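Side-chain contacts in Polyphosphate:AMP phosphotransferase (Pseudomonas aeruginosa PAO1, PDB 3CZP), which transfers phosphate from inorganic polyphosphate to AMP to make ADP, and less efficiently to GMP to make GDP, with magnesium as cofactor: residues F138-M141 and L142-G146; H155-K158 and K159-K162; A316-R319 and V320-L324. All blocks are in the same frame, centred on the assembly; numbering follows the deposited sequence. Where two conformers were deposited one is given.

How the contacts relate
Following the chain from the N terminus, the three contacts come in series: each is a local turn joining consecutive residues, so none encloses a long loop and none nests in or crosses another. Contact 1 ends helix 125-144 in the first PPK2 domain and meets side chains of the second. The chain then runs through strand 148-155 into contact 2, which starts helix 158-163 on the surface, its nearest atoms about 17 Å from contact 1. Contact 3 finishes helix 313-321 in the second PPK2 domain and touches the other subunit; its centre lies about 61 Å from that of contact 2, on the opposite side of the chain's centre.

Contact 1 of 3, residues F138-M141 and L142-G146; sequences FERM and LCDEG. With EDO (1,2-ethanediol), chain G.
R140 O receives the amide N of D144 at 2.7 Å, the shortest of four consecutive i to i+4 backbone bonds that carry helix 125-144 into a Schellman motif. L142 N, C143 N and E145 N repeat the pattern on the carbonyls of F138, E139 and M141. The positive phi of G146 (130°), a conformation glycine adopts readily, closes the Schellman turn, and its N turns back to L142 O and C143 O through two weak bonds.

On the buried flank L142 lays CD1 over one face of the F138 ring. This CD1 stands 4.1 Å from the ring centroid, displaced toward the rim, in a CH-pi contact; the nearest carbon pair is F138 CZ to L142 CD1, 3.9 Å. A chi1 of 177° swings the F138 ring away from its own N and along the helix toward L142. W94 and W110 meet the same ring edge-to-face, while L142 also packs on I45 of strand 44-50. E139 buries its carboxylate next to them, where Y111, W110 and K151 satisfy it.

The other flank is exposed. R140 and D144 pass each other obliquely without a salt bridge: NE of R140 and OD2 of D144 are 5.6 Å apart, the guanidinium and carboxylate planes differ by 57°, and R140 pairs with E136 instead. A 1,2-ethanediol lies between them, taking a weak bond from R140 NH1; its link to D144 OD1 is doubtful, as that oxygen crowds the ligand. Next to G146, E145 reaches the second PPK2 domain: OE2 makes salt bridges with R370 and R387, and OE1 accepts from the backbone N of Y346, while E145 CG rests 3.1 Å from M141 O.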
loop_
_atom_site.group_PDB
_atom_site.type_symbol
_atom_site.label_atom_id
_atom_site.label_comp_id
_atom_site.label_asym_id
_atom_site.label_seq_id
_atom_site.Cartn_x
_atom_site.Cartn_y
_atom_site.Cartn_z
ATOM N N PHE A 138 8.839 5.590 -19.791
ATOM C CA PHE A 138 8.653 4.977 -18.471
ATOM C C PHE A 138 9.948 4.226 -18.116
ATOM O O PHE A 138 10.580 4.521 -17.110
ATOM C CB PHE A 138 7.426 4.089 -18.523
ATOM C CG PHE A 138 7.139 3.335 -17.263
ATOM C CD1 PHE A 138 6.875 3.959 -16.106
ATOM C CD2 PHE A 138 7.145 1.945 -17.267
ATOM C CE1 PHE A 138 6.637 3.245 -14.955
ATOM C CE2 PHE A 138 6.869 1.251 -16.135
ATOM C CZ PHE A 138 6.613 1.905 -14.973
ATOM N N GLU A 139 10.384 3.325 -18.993
ATOM C CA GLU A 139 11.631 2.583 -18.732
ATOM C C GLU A 139 12.829 3.476 -18.537
ATOM O O GLU A 139 13.648 3.205 -17.668
ATOM C CB GLU A 139 11.933 1.576 -19.786
ATOM C CG GLU A 139 10.808 0.553 -19.818
ATOM C CD GLU A 139 10.961 -0.484 -20.816
ATOM O OE1 GLU A 139 12.004 -0.501 -21.511
ATOM O OE2 GLU A 139 9.972 -1.302 -20.930
ATOM N N ARG A 140 12.901 4.541 -19.319
ATOM C CA ARG A 140 14.057 5.464 -19.191
ATOM C C ARG A 140 14.140 6.098 -17.809
ATOM O O ARG A 140 15.242 6.282 -17.249
ATOM C CB ARG A 140 14.022 6.518 -20.282
ATOM C CG ARG A 140 15.249 7.402 -20.353
ATOM C CD ARG A 140 15.101 8.559 -21.314
ATOM N NE ARG A 140 15.270 8.039 -22.665
ATOM C CZ ARG A 140 16.444 7.889 -23.293
ATOM N NH1 ARG A 140 17.600 8.295 -22.742
ATOM N NH2 ARG A 140 16.458 7.339 -24.493
HETATM N N MSE A 141 12.976 6.459 -17.278
HETATM C CA MSE A 141 12.906 7.132 -15.991
HETATM C C MSE A 141 13.285 6.158 -14.873
HETATM O O MSE A 141 13.966 6.504 -13.938
HETATM C CB MSE A 141 11.486 7.687 -15.802
HETATM C CG MSE A 141 11.164 8.198 -14.406
HETATM SE SE MSE A 141 9.360 8.904 -14.260
HETATM C CE MSE A 141 8.400 7.418 -15.083
ATOM N N LEU A 142 12.790 4.941 -14.983
ATOM C CA LEU A 142 13.113 3.916 -14.008
ATOM C C LEU A 142 14.552 3.634 -13.948
ATOM O O LEU A 142 15.087 3.497 -12.843
ATOM C CB LEU A 142 12.432 2.613 -14.316
ATOM C CG LEU A 142 10.932 2.624 -14.208
ATOM C CD1 LEU A 142 10.413 1.194 -14.476
ATOM C CD2 LEU A 142 10.475 3.154 -12.833
ATOM N N CYS A 143 15.175 3.527 -15.110
ATOM C CA CYS A 143 16.626 3.309 -15.212
ATOM C C CYS A 143 17.411 4.527 -14.807
ATOM O O CYS A 143 18.454 4.396 -14.169
ATOM C CB CYS A 143 17.038 2.863 -16.621
ATOM S SG CYS A 143 16.374 1.263 -17.048
ATOM N N ASP A 144 16.923 5.713 -15.158
ATOM C CA ASP A 144 17.524 6.992 -14.646
ATOM C C ASP A 144 17.483 7.074 -13.113
ATOM O O ASP A 144 18.376 7.590 -12.490
ATOM C CB ASP A 144 16.771 8.197 -15.210
ATOM C CG ASP A 144 17.181 8.572 -16.623
ATOM O OD1 ASP A 144 18.278 8.172 -17.084
ATOM O OD2 ASP A 144 16.397 9.280 -17.308
ATOM N N GLU A 145 16.412 6.577 -12.513
ATOM C CA GLU A 145 16.272 6.454 -11.053
ATOM C C GLU A 145 17.112 5.340 -10.379
ATOM O O GLU A 145 17.284 5.327 -9.168
ATOM C CB GLU A 145 14.767 6.244 -10.738
ATOM C CG GLU A 145 13.901 7.488 -10.977
ATOM C CD GLU A 145 14.031 8.553 -9.888
ATOM O OE1 GLU A 145 13.931 8.215 -8.670
ATOM O OE2 GLU A 145 14.228 9.744 -10.221
ATOM N N GLY A 146 17.604 4.382 -11.165
ATOM C CA GLY A 146 18.582 3.419 -10.727
ATOM C C GLY A 146 18.230 1.992 -11.031
ATOM O O GLY A 146 19.035 1.095 -10.748
HETATM C C1 EDO G . 19.057 5.891 -18.642
HETATM O O1 EDO G . 20.106 5.629 -17.684
HETATM C C2 EDO G . 19.530 6.893 -19.717
HETATM O O2 EDO G . 18.747 8.105 -19.772
#

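Contact 2 of 3, residues H155-K158 and K159-K162; sequences HLSK and KQLK
Between S157 and Q160 the backbone swings from an extended course into the first turn of helix 158-163, S157 keeping a psi of 167° at the N-cap while its O accepts L161 N at 2.7 Å. The two residues form a capping box with reciprocal bonds. S157 N gives a nearly straight bond of 2.9 Å to Q160 OE1, its N-H...O angle being 174°, and approaches somewhat tilted from the amide's carbonyl plane. In return S157 OG accepts from Q160 N, a weak bond of 3.3 Å. OG reaches that amide because chi1 of 68° sets it between its own N and carbonyl carbon. From there it also gives a weak bond, 3.4 Å long, to Q160 OE1, so two donors of S157 share this one oxygen. With OE1 held by S157 and NE2 bonded to E214, the amide of Q160 is fixed at both ends.

L156, just before the N-cap, packs against the box. Its CB meets CB of Q160 at 4.0 Å, the two chains running obliquely past each other, and its CD1 comes to 4.4 Å from CD1 of L161. On the outer side K158 and K162 extend side by side in the same direction. Their NZ atoms stand 4.1 Å apart, a like-charge approach that the salt bridge of K158 NZ to D190 probably offsets; S186 bonds the same nitrogen.

The cap thus joins strand 148-155 to the short helix; H155 makes backbone hydrogen bonds with V213 and G215, at and just beyond the end of the adjacent parallel strand 210-214. Helix 186-203 covers the turn: Y189 packs against K158 and L161 and bonds L156 O, while V193 reaches H155.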
loop_
_atom_site.group_PDB
_atom_site.type_symbol
_atom_site.label_atom_id
_atom_site.label_comp_id
_atom_site.label_asym_id
_atom_site.label_seq_id
_atom_site.Cartn_x
_atom_site.Cartn_y
_atom_site.Cartn_z
ATOM N N HIS A 155 11.646 -16.727 -28.008
ATOM C CA HIS A 155 11.264 -16.855 -29.395
ATOM C C HIS A 155 11.105 -18.295 -29.873
ATOM O O HIS A 155 11.877 -19.162 -29.498
ATOM C CB HIS A 155 12.320 -16.220 -30.290
ATOM C CG HIS A 155 11.834 -16.000 -31.674
ATOM N ND1 HIS A 155 10.708 -15.256 -31.952
ATOM C CD2 HIS A 155 12.284 -16.466 -32.863
ATOM C CE1 HIS A 155 10.510 -15.242 -33.256
ATOM N NE2 HIS A 155 11.448 -15.978 -33.828
ATOM N N LEU A 156 10.147 -18.498 -30.788
ATOM C CA LEU A 156 10.129 -19.661 -31.652
ATOM C C LEU A 156 9.816 -19.158 -33.027
ATOM O O LEU A 156 9.144 -18.148 -33.193
ATOM C CB LEU A 156 9.065 -20.683 -31.230
ATOM C CG LEU A 156 9.123 -21.409 -29.876
ATOM C CD1 LEU A 156 7.793 -22.176 -29.645
ATOM C CD2 LEU A 156 10.358 -22.315 -29.777
ATOM N N SER A 157 10.324 -19.860 -34.025
ATOM C CA SER A 157 9.924 -19.607 -35.396
ATOM C C SER A 157 8.573 -20.238 -35.635
ATOM O O SER A 157 8.075 -21.053 -34.864
ATOM C CB SER A 157 10.960 -20.105 -36.417
ATOM O OG SER A 157 11.019 -21.506 -36.410
ATOM N N LYS A 158 7.992 -19.839 -36.750
ATOM C CA LYS A 158 6.680 -20.323 -37.124
ATOM C C LYS A 158 6.659 -21.841 -37.159
ATOM O O LYS A 158 5.766 -22.449 -36.582
ATOM C CB LYS A 158 6.295 -19.738 -38.466
ATOM C CG LYS A 158 4.835 -19.876 -38.807
ATOM C CD LYS A 158 4.553 -19.049 -40.006
ATOM C CE LYS A 158 3.083 -19.137 -40.467
ATOM N NZ LYS A 158 2.142 -18.313 -39.661
ATOM N N LYS A 159 7.668 -22.414 -37.826
ATOM C CA LYS A 159 7.899 -23.864 -37.955
ATOM C C LYS A 159 8.070 -24.548 -36.606
ATOM O O LYS A 159 7.573 -25.651 -36.396
ATOM C CB LYS A 159 9.165 -24.132 -38.787
ATOM C CG LYS A 159 8.907 -24.552 -40.205
ATOM C CD LYS A 159 10.200 -24.990 -40.933
ATOM C CE LYS A 159 10.137 -24.675 -42.449
ATOM N NZ LYS A 159 8.747 -24.732 -42.983
ATOM N N GLN A 160 8.792 -23.884 -35.702
ATOM C CA GLN A 160 9.037 -24.420 -34.353
ATOM C C GLN A 160 7.736 -24.353 -33.555
ATOM O O GLN A 160 7.343 -25.329 -32.960
ATOM C CB GLN A 160 10.150 -23.642 -33.639
ATOM C CG GLN A 160 11.600 -24.005 -34.065
ATOM C CD GLN A 160 12.641 -22.996 -33.569
ATOM O OE1 GLN A 160 12.334 -21.843 -33.287
ATOM N NE2 GLN A 160 13.872 -23.443 -33.460
ATOM N N LEU A 161 7.049 -23.205 -33.567
ATOM C CA LEU A 161 5.693 -23.121 -32.983
ATOM C C LEU A 161 4.767 -24.223 -33.514
ATOM O O LEU A 161 4.113 -24.909 -32.753
ATOM C CB LEU A 161 5.065 -21.752 -33.241
ATOM C CG LEU A 161 3.647 -21.602 -32.672
ATOM C CD1 LEU A 161 3.686 -21.521 -31.148
ATOM C CD2 LEU A 161 2.934 -20.399 -33.264
ATOM N N LYS A 162 4.725 -24.374 -34.827
ATOM C CA LYS A 162 3.914 -25.400 -35.478
ATOM C C LYS A 162 4.014 -26.789 -34.839
ATOM O O LYS A 162 3.006 -27.479 -34.659
ATOM C CB LYS A 162 4.311 -25.469 -36.956
ATOM C CG LYS A 162 3.910 -24.197 -37.798
ATOM C CD LYS A 162 2.800 -24.500 -38.841
ATOM C CE LYS A 162 2.536 -23.314 -39.780
ATOM N NZ LYS A 162 1.557 -22.315 -39.208
#

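Contact 3 of 3, residues A316-R319 and V320-L324; sequences AIRR and VTDAL
R318 and D322, one helical turn apart, form a salt bridge in helix 313-321 and the turn after it: R318 NH2 reaches D322 OD2 at 2.8 Å, in the guanidinium plane and on the syn side of the carboxylate. NE adds two weak bonds, to OD1 at 3.1 Å and to OD2, so both oxygens are used although the two planes are 41° apart. A chain bent at chi2 and chi3 (67°) folds the guanidinium back onto the aspartate.

Beyond that one strong bond, this polar, partly exposed flank is held less closely. R319 runs alongside D322, yet its NE stays 4.2 Å from OD2, which lies well out of the guanidinium plane, so charge alone acts there. R318 NH2 lies over the centre of the R319 guanidinium, 3.7 Å above its plane, and R479 brings a further like charge near R319; the carboxylate probably eases the crowding. R26 and E65 of the second subunit pack on R318 and D322; both belong to its N-terminal PPK2 domain, consistent with that domain's suggested role in dimerization.

The apolar residues are buried and tightly packed. V320 turns CG2 onto A316 O at 3.5 Å. T321 CG2 packs against I317 O, and T321 N donates to that same I317 oxygen. A type I turn from T321 to L324 leads the chain onward.

Helix 313-321 follows strand 300-307 and a glycine-rich loop, as the helix behind the P-loop does in P-loop NTPases. I317, V320 and L324 face strand 360-364, helix 475-496 covers A316 and V320, and helix 273-292 flanks R319 and D322.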
loop_
_atom_site.group_PDB
_atom_site.type_symbol
_atom_site.label_atom_id
_atom_site.label_comp_id
_atom_site.label_asym_id
_atom_site.label_seq_id
_atom_site.Cartn_x
_atom_site.Cartn_y
_atom_site.Cartn_z
ATOM N N ALA A 316 -6.533 28.650 1.363
ATOM C CA ALA A 316 -7.179 28.409 0.042
ATOM C C ALA A 316 -7.740 27.007 -0.039
ATOM O O ALA A 316 -8.833 26.790 -0.564
ATOM C CB ALA A 316 -6.236 28.691 -1.150
ATOM N N ILE A 317 -6.994 26.040 0.462
ATOM C CA ILE A 317 -7.433 24.648 0.394
ATOM C C ILE A 317 -8.716 24.459 1.203
ATOM O O ILE A 317 -9.619 23.744 0.785
ATOM C CB ILE A 317 -6.322 23.692 0.941
ATOM C CG1 ILE A 317 -5.238 23.455 -0.089
ATOM C CG2 ILE A 317 -6.858 22.361 1.412
ATOM C CD1 ILE A 317 -4.109 22.650 0.423
ATOM N N ARG A 318 -8.805 25.089 2.357
ATOM C CA ARG A 318 -9.974 24.852 3.191
ATOM C C ARG A 318 -11.250 25.506 2.641
ATOM O O ARG A 318 -12.343 25.027 2.910
ATOM C CB ARG A 318 -9.755 25.289 4.644
ATOM C CG ARG A 318 -10.498 24.349 5.671
ATOM C CD ARG A 318 -10.939 25.083 6.896
ATOM N NE ARG A 318 -11.994 26.058 6.604
ATOM C CZ ARG A 318 -12.346 27.058 7.406
ATOM N NH1 ARG A 318 -11.736 27.268 8.575
ATOM N NH2 ARG A 318 -13.311 27.882 7.037
ATOM N N ARG A 319 -11.120 26.612 1.913
ATOM C CA ARG A 319 -12.305 27.219 1.282
ATOM C C ARG A 319 -12.853 26.319 0.130
ATOM O O ARG A 319 -14.049 26.376 -0.207
ATOM C CB ARG A 319 -12.026 28.639 0.804
ATOM C CG ARG A 319 -11.694 29.692 1.916
ATOM C CD ARG A 319 -12.536 29.479 3.138
ATOM N NE ARG A 319 -12.111 30.284 4.276
ATOM C CZ ARG A 319 -11.060 30.035 5.057
ATOM N NH1 ARG A 319 -10.285 28.980 4.859
ATOM N NH2 ARG A 319 -10.798 30.852 6.068
ATOM N N VAL A 320 -11.984 25.498 -0.454
ATOM C CA VAL A 320 -12.431 24.458 -1.408
ATOM C C VAL A 320 -13.133 23.343 -0.636
ATOM O O VAL A 320 -14.230 22.923 -1.001
ATOM C CB VAL A 320 -11.221 23.876 -2.201
ATOM C CG1 VAL A 320 -11.621 22.633 -3.080
ATOM C CG2 VAL A 320 -10.590 24.990 -3.022
ATOM N N THR A 321 -12.525 22.865 0.437
ATOM C CA THR A 321 -13.097 21.722 1.174
ATOM C C THR A 321 -14.434 22.117 1.795
ATOM O O THR A 321 -15.316 21.276 1.888
ATOM C CB THR A 321 -12.116 21.090 2.271
ATOM O OG1 THR A 321 -11.756 22.050 3.244
ATOM C CG2 THR A 321 -10.833 20.560 1.650
ATOM N N ASP A 322 -14.553 23.385 2.216
ATOM C CA ASP A 322 -15.777 23.950 2.833
ATOM C C ASP A 322 -16.983 23.798 1.935
ATOM O O ASP A 322 -18.109 23.712 2.413
ATOM C CB ASP A 322 -15.574 25.442 3.142
ATOM C CG ASP A 322 -14.829 25.719 4.478
ATOM O OD1 ASP A 322 -14.511 24.791 5.258
ATOM O OD2 ASP A 322 -14.594 26.926 4.768
ATOM N N ALA A 323 -16.740 23.788 0.623
ATOM C CA ALA A 323 -17.753 23.569 -0.389
ATOM C C ALA A 323 -18.321 22.130 -0.421
ATOM O O ALA A 323 -19.423 21.908 -0.896
ATOM C CB ALA A 323 -17.174 23.933 -1.786
ATOM N N LEU A 324 -17.576 21.152 0.080
ATOM C CA LEU A 324 -17.953 19.750 -0.088
ATOM C C LEU A 324 -18.055 18.937 1.206
ATOM O O LEU A 324 -17.701 19.395 2.285
ATOM C CB LEU A 324 -16.948 19.066 -1.016
ATOM C CG LEU A 324 -16.568 19.717 -2.341
ATOM C CD1 LEU A 324 -15.220 19.170 -2.783
ATOM C CD2 LEU A 324 -17.622 19.583 -3.427
#